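Local coordinates for protein glucokinase (Enterococcus faecalis, PDB 2QM1) that probably phosphorylates glucose at the expense of ATP, as a zinc-containing glucokinase of the ROK family, at residues Asp136-Thr141 and Gly148-Ala153; Ile11-Thr16 and Ile71-Pro76; Thr144-Gly149 and Cys186-Ser191. All coordinates share one frame; numbering follows the deposited sequence.

Interaction 1: Asp136-Thr141 and Gly148-Ala153; sequences DVIFIT and GGIVAA. With MG (magnesium ion), chain K.
Ile138 and Ile150 lie side by side on one face of an antiparallel strand pair, both side chains pointing the same way and meeting through their gamma carbons, Ile138 CG1 to Ile150 CG1 at 4.1 Å. CG1 stands anti to the carbonyl carbon in each, and Leu261 of helix 237-261 packs against both. Val137, Phe139 and Val151 point to the other face. Phe139 has its ring anti to the backbone N (chi1 -177°), which carries it away from the partner strand to Ala121 and Ala122 of helix 117-128; just its CB stays near Gly149, 3.8 Å from the O of that glycine. Two hydrogen-bonded pairs join the backbones. Val137 and Val151 exchange bonds of 2.9 Å each way, Val137 N to Val151 O and Val151 N to Val137 O. Phe139 and Gly149 form a second such pair, Phe139 N to Gly149 O at 2.7 Å and Gly149 N to Phe139 O at 2.8 Å. Ile140 and Gly148 follow as a non-hydrogen-bonded pair. At the far end Asp136 OD1 accepts a nearly straight bond from Ala153 N (2.7 Å, 174° at the hydrogen), the N-H arriving from above the carboxylate plane; Ala153 O is in turn bonded by Lys155 of the second subunit. Gly148 O binds the magnesium ion at 2.2 Å, with a water at 2.4 Å, and Asn119 OD1 is another ligand. This is a beta hairpin at the start of the second sheet of an actin-like ATPase fold, with a metal site at its glycine-rich strand.

Interaction 2: Ile11-Thr16 and Ile71-Pro76; sequences IDLGGT and IGMGTP
Leu13 and the selenomethionine at Met73 form the apolar centre, with Leu13 CD2 only 3.3 Å from Met73 CE, tighter than ordinary van der Waals contact. Met73 runs out with CG anti to the backbone N (chi1 -180°) and then bends at chi3 (142°), which brings its terminal methyl against CD2 of Leu13. Closer to the backbone, Met73 CG lies 3.8 Å from both CB and CG2 of Ile11, so that Ile11 and Leu13 share one long side chain. Ile50 of helix 46-60 covers Ile11 and Met73 from the same face. Further along, Ile11 CD1 abuts Ile71 CG2 in a second tight pair. At the other end Leu13 meets Pro76 at about a right angle, and its carbonyl O lies 3.1 Å from Pro76 CD. Outside this apolar row the parallel backbones are joined by three bonds: Ile11 N to Gly72 O (2.8 Å), Gly74 N to Ile11 O, and Leu13 N to Gly74 O. At the polar edge Thr75 OG1 gives its proton to Pro76 O on an in-plane lone pair, while also lying beside Leu13 CD2. Asp12 points to the opposite face from Ile11 and has a long, weak ion pair with Lys19. These are adjacent parallel strands of the first sheet, and the Asp-Leu-Gly-Gly-Thr run is consistent with the phosphate-1 motif (Asp-x-Gly-x-Thr) that closes the first strand in actin-like ATPases.

Interaction 3: Thr144-Gly149 and Cys186-Ser191; sequences TGVGGG and CLETVS. With MG (magnesium ion), chain K; ZN (zinc ion), chain J.
Val146 and Glu188 bring the two backbones closest, their CA atoms 5.2 Å apart, where the beginning of strand 146-152 meets the short helical turn around 188-191. The one hydrogen bond between the segments runs from Val146 N to Glu188 OE1, 3.0 Å long and nearly straight (169° at the hydrogen). It meets the carboxylate on its anti side, slightly out of plane. Glu188 reaches it with CG anti to the backbone N (chi1 -169°) and an extended chain beyond, so that its methylenes run alongside Val146, CG coming 4.0 Å from Val146 CG2. OE1 also touches Gly145 CA. The same methyl, Val146 CG2, also rests 3.4 Å from Ser191 OG. That hydroxyl donates to Leu187 O (2.8 Å), which also takes Val190 N, the two donors arriving from opposite faces of the carbonyl plane. At the head of segment 186-191, Cys186 SG binds the zinc ion at 2.2 Å together with His169, Cys179 and Cys181, and Cys186 O accepts a bond from Thr189 OG1 (2.7 Å). The Glu188 side chain also packs on His169, a zinc ligand, so it links the zinc site with the strand. The helical turn thus lies between the beginning of strand 146-152, the zinc-bearing loop and helix 237-261, whose Leu250 touches both Leu187 and Ser191; on the strand side, Val146 packs on Ile140 and Ser191 on Leu142 of strand 137-142.

From the N terminus, interaction 2 comes first: strand 7-13 is joined by strand 68-75 after strands 17-24 and 29-36 and helix 46-60, and the contact closes before the others open. Interaction 1 then closes a tight hairpin between strands 137-142 and 146-152. Interaction 3 opens on the strand where interaction 1 closes, so the two overlap on Gly148 and Gly149 rather than nest, and it closes a longer loop carrying the zinc ligands His169, Cys179 and Cys181. Thr141 N probably bonds to Gly147 O where the two meet. Interaction 2 belongs to the first sheet, interaction 1 to the second, their nearest atoms about 9 Å apart; interaction 3 ties the second sheet to the zinc region.

Interaction 1: Asp136-Thr141 and Gly148-Ala153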
loop_
_atom_site.group_PDB
_atom_site.type_symbol
_atom_site.label_atom_id
_atom_site.label_comp_id
_atom_site.label_asym_id
_atom_site.label_seq_id
_atom_site.Cartn_x
_atom_site.Cartn_y
_atom_site.Cartn_z
ATOM N N ASP B 136 3.646 -0.713 -11.157
ATOM C CA ASP B 136 2.812 -1.020 -10.020
ATOM C C ASP B 136 2.383 -2.478 -10.078
ATOM O O ASP B 136 1.488 -2.841 -10.843
ATOM C CB ASP B 136 1.614 -0.036 -9.930
ATOM C CG ASP B 136 2.076 1.426 -9.881
ATOM O OD1 ASP B 136 2.418 1.935 -8.790
ATOM O OD2 ASP B 136 2.143 2.063 -10.950
ATOM N N VAL B 137 3.040 -3.302 -9.260
ATOM C CA VAL B 137 2.786 -4.772 -9.213
ATOM C C VAL B 137 2.838 -5.254 -7.765
ATOM O O VAL B 137 3.787 -4.933 -7.028
ATOM C CB VAL B 137 3.817 -5.609 -10.031
ATOM C CG1 VAL B 137 3.460 -7.114 -9.999
ATOM C CG2 VAL B 137 3.863 -5.165 -11.468
ATOM N N ILE B 138 1.831 -6.019 -7.366
ATOM C CA ILE B 138 1.870 -6.695 -6.056
ATOM C C ILE B 138 2.063 -8.202 -6.227
ATOM O O ILE B 138 1.350 -8.854 -7.012
ATOM C CB ILE B 138 0.639 -6.371 -5.229
ATOM C CG1 ILE B 138 0.584 -4.843 -4.998
ATOM C CG2 ILE B 138 0.661 -7.083 -3.915
ATOM C CD1 ILE B 138 -0.777 -4.305 -4.412
ATOM N N PHE B 139 3.091 -8.727 -5.565
ATOM C CA PHE B 139 3.334 -10.174 -5.500
ATOM C C PHE B 139 2.870 -10.725 -4.149
ATOM O O PHE B 139 3.238 -10.199 -3.093
ATOM C CB PHE B 139 4.819 -10.512 -5.740
ATOM C CG PHE B 139 5.112 -11.989 -5.763
ATOM C CD1 PHE B 139 4.524 -12.819 -6.724
ATOM C CD2 PHE B 139 5.978 -12.551 -4.846
ATOM C CE1 PHE B 139 4.764 -14.170 -6.755
ATOM C CE2 PHE B 139 6.243 -13.938 -4.873
ATOM C CZ PHE B 139 5.618 -14.742 -5.832
ATOM N N ILE B 140 2.043 -11.773 -4.208
ATOM C CA ILE B 140 1.665 -12.558 -3.039
ATOM C C ILE B 140 2.040 -14.058 -3.210
ATOM O O ILE B 140 1.616 -14.720 -4.171
ATOM C CB ILE B 140 0.158 -12.396 -2.694
ATOM C CG1 ILE B 140 -0.279 -13.434 -1.681
ATOM C CG2 ILE B 140 -0.711 -12.597 -3.918
ATOM C CD1 ILE B 140 0.380 -13.321 -0.371
ATOM N N THR B 141 2.830 -14.579 -2.277
ATOM C CA THR B 141 3.258 -15.979 -2.343
ATOM C C THR B 141 2.626 -16.828 -1.245
ATOM O O THR B 141 2.720 -16.518 -0.063
ATOM C CB THR B 141 4.788 -16.115 -2.381
ATOM O OG1 THR B 141 5.169 -17.506 -2.441
ATOM C CG2 THR B 141 5.417 -15.431 -1.192
ATOM N N GLY B 148 4.848 -11.449 0.626
ATOM C CA GLY B 148 4.541 -10.609 -0.498
ATOM C C GLY B 148 5.555 -9.507 -0.744
ATOM O O GLY B 148 6.408 -9.208 0.128
ATOM N N GLY B 149 5.455 -8.920 -1.948
ATOM C CA GLY B 149 6.286 -7.777 -2.318
ATOM C C GLY B 149 5.416 -6.806 -3.093
ATOM O O GLY B 149 4.523 -7.217 -3.852
ATOM N N ILE B 150 5.672 -5.519 -2.845
ATOM C CA ILE B 150 4.987 -4.406 -3.515
ATOM C C ILE B 150 5.925 -3.488 -4.257
ATOM O O ILE B 150 6.823 -2.877 -3.676
ATOM C CB ILE B 150 4.164 -3.540 -2.478
ATOM C CG1 ILE B 150 3.128 -4.442 -1.758
ATOM C CG2 ILE B 150 3.560 -2.365 -3.255
ATOM C CD1 ILE B 150 2.145 -3.813 -0.626
ATOM N N VAL B 151 5.731 -3.417 -5.554
ATOM C CA VAL B 151 6.387 -2.408 -6.358
ATOM C C VAL B 151 5.306 -1.341 -6.678
ATOM O O VAL B 151 4.223 -1.644 -7.166
ATOM C CB VAL B 151 6.973 -3.038 -7.641
ATOM C CG1 VAL B 151 7.433 -1.986 -8.564
ATOM C CG2 VAL B 151 8.110 -3.980 -7.288
ATOM N N ALA B 152 5.590 -0.093 -6.340
ATOM C CA ALA B 152 4.607 0.950 -6.509
ATOM C C ALA B 152 5.379 2.134 -7.032
ATOM O O ALA B 152 6.472 2.446 -6.484
ATOM C CB ALA B 152 3.983 1.292 -5.133
ATOM N N ALA B 153 4.832 2.796 -8.058
ATOM C CA ALA B 153 5.522 3.911 -8.767
ATOM C C ALA B 153 6.963 3.572 -9.146
ATOM O O ALA B 153 7.889 4.413 -9.060
ATOM C CB ALA B 153 5.431 5.305 -7.966
HETATM MG MG MG K . 8.189 -8.981 1.397
HETATM O O HOH W 1 8.127 -7.845 3.494
#

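Interaction 2: Ile11-Thr16 and Ile71-Pro76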
loop_
_atom_site.group_PDB
_atom_site.type_symbol
_atom_site.label_atom_id
_atom_site.label_comp_id
_atom_site.label_asym_id
_atom_site.label_seq_id
_atom_site.Cartn_x
_atom_site.Cartn_y
_atom_site.Cartn_z
ATOM N N ILE B 11 20.945 -15.075 -5.024
ATOM C CA ILE B 11 20.894 -16.042 -3.929
ATOM C C ILE B 11 19.481 -16.018 -3.388
ATOM O O ILE B 11 18.935 -14.945 -3.083
ATOM C CB ILE B 11 21.887 -15.719 -2.799
ATOM C CG1 ILE B 11 23.323 -15.699 -3.362
ATOM C CG2 ILE B 11 21.698 -16.731 -1.603
ATOM C CD1 ILE B 11 24.363 -14.716 -2.634
ATOM N N ASP B 12 18.914 -17.213 -3.272
ATOM C CA ASP B 12 17.614 -17.405 -2.680
ATOM C C ASP B 12 17.768 -18.234 -1.378
ATOM O O ASP B 12 17.778 -19.468 -1.382
ATOM C CB ASP B 12 16.681 -18.011 -3.741
ATOM C CG ASP B 12 15.306 -18.303 -3.219
ATOM O OD1 ASP B 12 15.074 -18.046 -2.026
ATOM O OD2 ASP B 12 14.461 -18.821 -4.007
ATOM N N LEU B 13 17.889 -17.512 -0.266
ATOM C CA LEU B 13 18.147 -18.096 1.057
ATOM C C LEU B 13 16.823 -18.497 1.706
ATOM O O LEU B 13 16.048 -17.623 2.105
ATOM C CB LEU B 13 18.878 -17.071 1.969
ATOM C CG LEU B 13 18.965 -17.409 3.474
ATOM C CD1 LEU B 13 19.643 -18.765 3.742
ATOM C CD2 LEU B 13 19.594 -16.295 4.408
ATOM N N GLY B 14 16.558 -19.806 1.805
ATOM C CA GLY B 14 15.318 -20.295 2.433
ATOM C C GLY B 14 15.575 -21.085 3.706
ATOM O O GLY B 14 16.704 -21.462 3.981
ATOM N N GLY B 15 14.533 -21.356 4.491
ATOM C CA GLY B 15 14.727 -22.067 5.790
ATOM C C GLY B 15 15.372 -23.449 5.717
ATOM O O GLY B 15 16.012 -23.913 6.673
ATOM N N THR B 16 15.208 -24.104 4.567
ATOM C CA THR B 16 15.727 -25.468 4.326
ATOM C C THR B 16 16.839 -25.585 3.282
ATOM O O THR B 16 17.749 -26.427 3.437
ATOM C CB THR B 16 14.604 -26.381 3.794
ATOM O OG1 THR B 16 13.336 -25.897 4.243
ATOM C CG2 THR B 16 14.805 -27.762 4.263
ATOM N N ILE B 71 26.186 -9.208 -6.741
ATOM C CA ILE B 71 25.407 -10.324 -6.108
ATOM C C ILE B 71 24.172 -9.723 -5.465
ATOM O O ILE B 71 24.275 -8.763 -4.677
ATOM C CB ILE B 71 26.240 -11.018 -4.977
ATOM C CG1 ILE B 71 27.471 -11.700 -5.540
ATOM C CG2 ILE B 71 25.460 -12.101 -4.240
ATOM C CD1 ILE B 71 28.616 -11.812 -4.514
ATOM N N GLY B 72 23.016 -10.287 -5.760
ATOM C CA GLY B 72 21.802 -9.967 -5.027
ATOM C C GLY B 72 21.314 -11.159 -4.202
ATOM O O GLY B 72 21.414 -12.300 -4.625
HETATM N N MSE B 73 20.787 -10.887 -3.016
HETATM C CA MSE B 73 20.278 -11.977 -2.144
HETATM C C MSE B 73 18.888 -11.693 -1.556
HETATM O O MSE B 73 18.639 -10.606 -1.113
HETATM C CB MSE B 73 21.296 -12.261 -1.012
HETATM C CG MSE B 73 20.866 -13.386 -0.040
HETATM SE SE MSE B 73 22.332 -13.653 1.204
HETATM C CE MSE B 73 21.276 -13.958 2.812
ATOM N N GLY B 74 17.997 -12.678 -1.574
ATOM C CA GLY B 74 16.787 -12.642 -0.818
ATOM C C GLY B 74 16.921 -13.482 0.454
ATOM O O GLY B 74 17.524 -14.541 0.432
ATOM N N THR B 75 16.374 -12.979 1.560
ATOM C CA THR B 75 16.501 -13.618 2.863
ATOM C C THR B 75 15.170 -13.528 3.602
ATOM O O THR B 75 14.446 -12.529 3.472
ATOM C CB THR B 75 17.572 -12.927 3.742
ATOM O OG1 THR B 75 17.599 -13.534 5.058
ATOM C CG2 THR B 75 17.255 -11.460 3.885
ATOM N N PRO B 76 14.870 -14.542 4.414
ATOM C CA PRO B 76 13.767 -14.437 5.359
ATOM C C PRO B 76 14.061 -13.280 6.317
ATOM O O PRO B 76 15.233 -12.928 6.514
ATOM C CB PRO B 76 13.826 -15.764 6.116
ATOM C CG PRO B 76 14.551 -16.677 5.213
ATOM C CD PRO B 76 15.569 -15.828 4.550
#

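Interaction 3: Thr144-Gly149 and Cys186-Ser191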
loop_
_atom_site.group_PDB
_atom_site.type_symbol
_atom_site.label_atom_id
_atom_site.label_comp_id
_atom_site.label_asym_id
_atom_site.label_seq_id
_atom_site.Cartn_x
_atom_site.Cartn_y
_atom_site.Cartn_z
ATOM N N THR B 144 4.421 -22.376 2.733
ATOM C CA THR B 144 4.511 -22.649 4.169
ATOM C C THR B 144 3.945 -21.506 4.940
ATOM O O THR B 144 3.239 -21.708 5.940
ATOM C CB THR B 144 6.002 -22.715 4.652
ATOM O OG1 THR B 144 6.787 -23.415 3.691
ATOM C CG2 THR B 144 6.099 -23.407 5.991
ATOM N N GLY B 145 4.321 -20.302 4.493
ATOM C CA GLY B 145 3.817 -19.035 5.026
ATOM C C GLY B 145 3.218 -18.191 3.918
ATOM O O GLY B 145 3.232 -18.587 2.749
ATOM N N VAL B 146 2.669 -17.030 4.261
ATOM C CA VAL B 146 2.189 -16.143 3.213
ATOM C C VAL B 146 3.079 -14.892 3.195
ATOM O O VAL B 146 3.302 -14.274 4.238
ATOM C CB VAL B 146 0.671 -15.845 3.340
ATOM C CG1 VAL B 146 0.226 -14.865 2.281
ATOM C CG2 VAL B 146 -0.097 -17.105 3.155
ATOM N N GLY B 147 3.613 -14.564 2.022
ATOM C CA GLY B 147 4.604 -13.465 1.906
ATOM C C GLY B 147 4.170 -12.564 0.777
ATOM O O GLY B 147 3.176 -12.842 0.078
ATOM N N GLY B 148 4.848 -11.449 0.626
ATOM C CA GLY B 148 4.541 -10.609 -0.498
ATOM C C GLY B 148 5.555 -9.507 -0.744
ATOM O O GLY B 148 6.408 -9.208 0.128
ATOM N N GLY B 149 5.455 -8.920 -1.948
ATOM C CA GLY B 149 6.286 -7.777 -2.318
ATOM C C GLY B 149 5.416 -6.806 -3.093
ATOM O O GLY B 149 4.523 -7.217 -3.852
ATOM N N CYS B 186 -5.179 -13.241 10.590
ATOM C CA CYS B 186 -4.290 -13.004 9.509
ATOM C C CYS B 186 -4.649 -13.826 8.272
ATOM O O CYS B 186 -5.088 -14.970 8.384
ATOM C CB CYS B 186 -2.843 -13.310 9.930
ATOM S SG CYS B 186 -2.305 -12.230 11.286
ATOM N N LEU B 187 -4.434 -13.240 7.093
ATOM C CA LEU B 187 -4.524 -13.988 5.831
ATOM C C LEU B 187 -3.753 -15.318 5.848
ATOM O O LEU B 187 -4.205 -16.347 5.320
ATOM C CB LEU B 187 -4.113 -13.100 4.638
ATOM C CG LEU B 187 -4.208 -13.639 3.219
ATOM C CD1 LEU B 187 -5.652 -14.084 2.859
ATOM C CD2 LEU B 187 -3.647 -12.589 2.231
ATOM N N GLU B 188 -2.585 -15.296 6.448
ATOM C CA GLU B 188 -1.775 -16.503 6.538
ATOM C C GLU B 188 -2.415 -17.697 7.248
ATOM O O GLU B 188 -2.128 -18.862 6.879
ATOM C CB GLU B 188 -0.456 -16.196 7.231
ATOM C CG GLU B 188 0.523 -17.306 7.143
ATOM C CD GLU B 188 1.797 -16.960 7.838
ATOM O OE1 GLU B 188 2.730 -16.473 7.160
ATOM O OE2 GLU B 188 1.836 -17.131 9.072
ATOM N N THR B 189 -3.245 -17.429 8.264
ATOM C CA THR B 189 -3.985 -18.499 8.982
ATOM C C THR B 189 -5.008 -19.234 8.090
ATOM O O THR B 189 -5.510 -20.314 8.404
ATOM C CB THR B 189 -4.750 -17.949 10.296
ATOM O OG1 THR B 189 -5.815 -17.086 9.907
ATOM C CG2 THR B 189 -3.830 -17.170 11.226
ATOM N N VAL B 190 -5.364 -18.639 6.970
ATOM C CA VAL B 190 -6.448 -19.247 6.183
ATOM C C VAL B 190 -5.997 -19.643 4.762
ATOM O O VAL B 190 -6.754 -20.281 3.999
ATOM C CB VAL B 190 -7.772 -18.355 6.233
ATOM C CG1 VAL B 190 -8.321 -18.249 7.687
ATOM C CG2 VAL B 190 -7.492 -16.989 5.787
ATOM N N SER B 191 -4.769 -19.275 4.408
ATOM C CA SER B 191 -4.283 -19.392 3.015
ATOM C C SER B 191 -2.865 -19.995 2.846
ATOM O O SER B 191 -2.415 -20.226 1.724
ATOM C CB SER B 191 -4.416 -18.040 2.261
ATOM O OG SER B 191 -3.457 -17.058 2.703
HETATM MG MG MG K . 8.189 -8.981 1.397
HETATM ZN ZN ZN J . -0.173 -12.781 11.604
HETATM O O HOH W 1 8.127 -7.845 3.494
#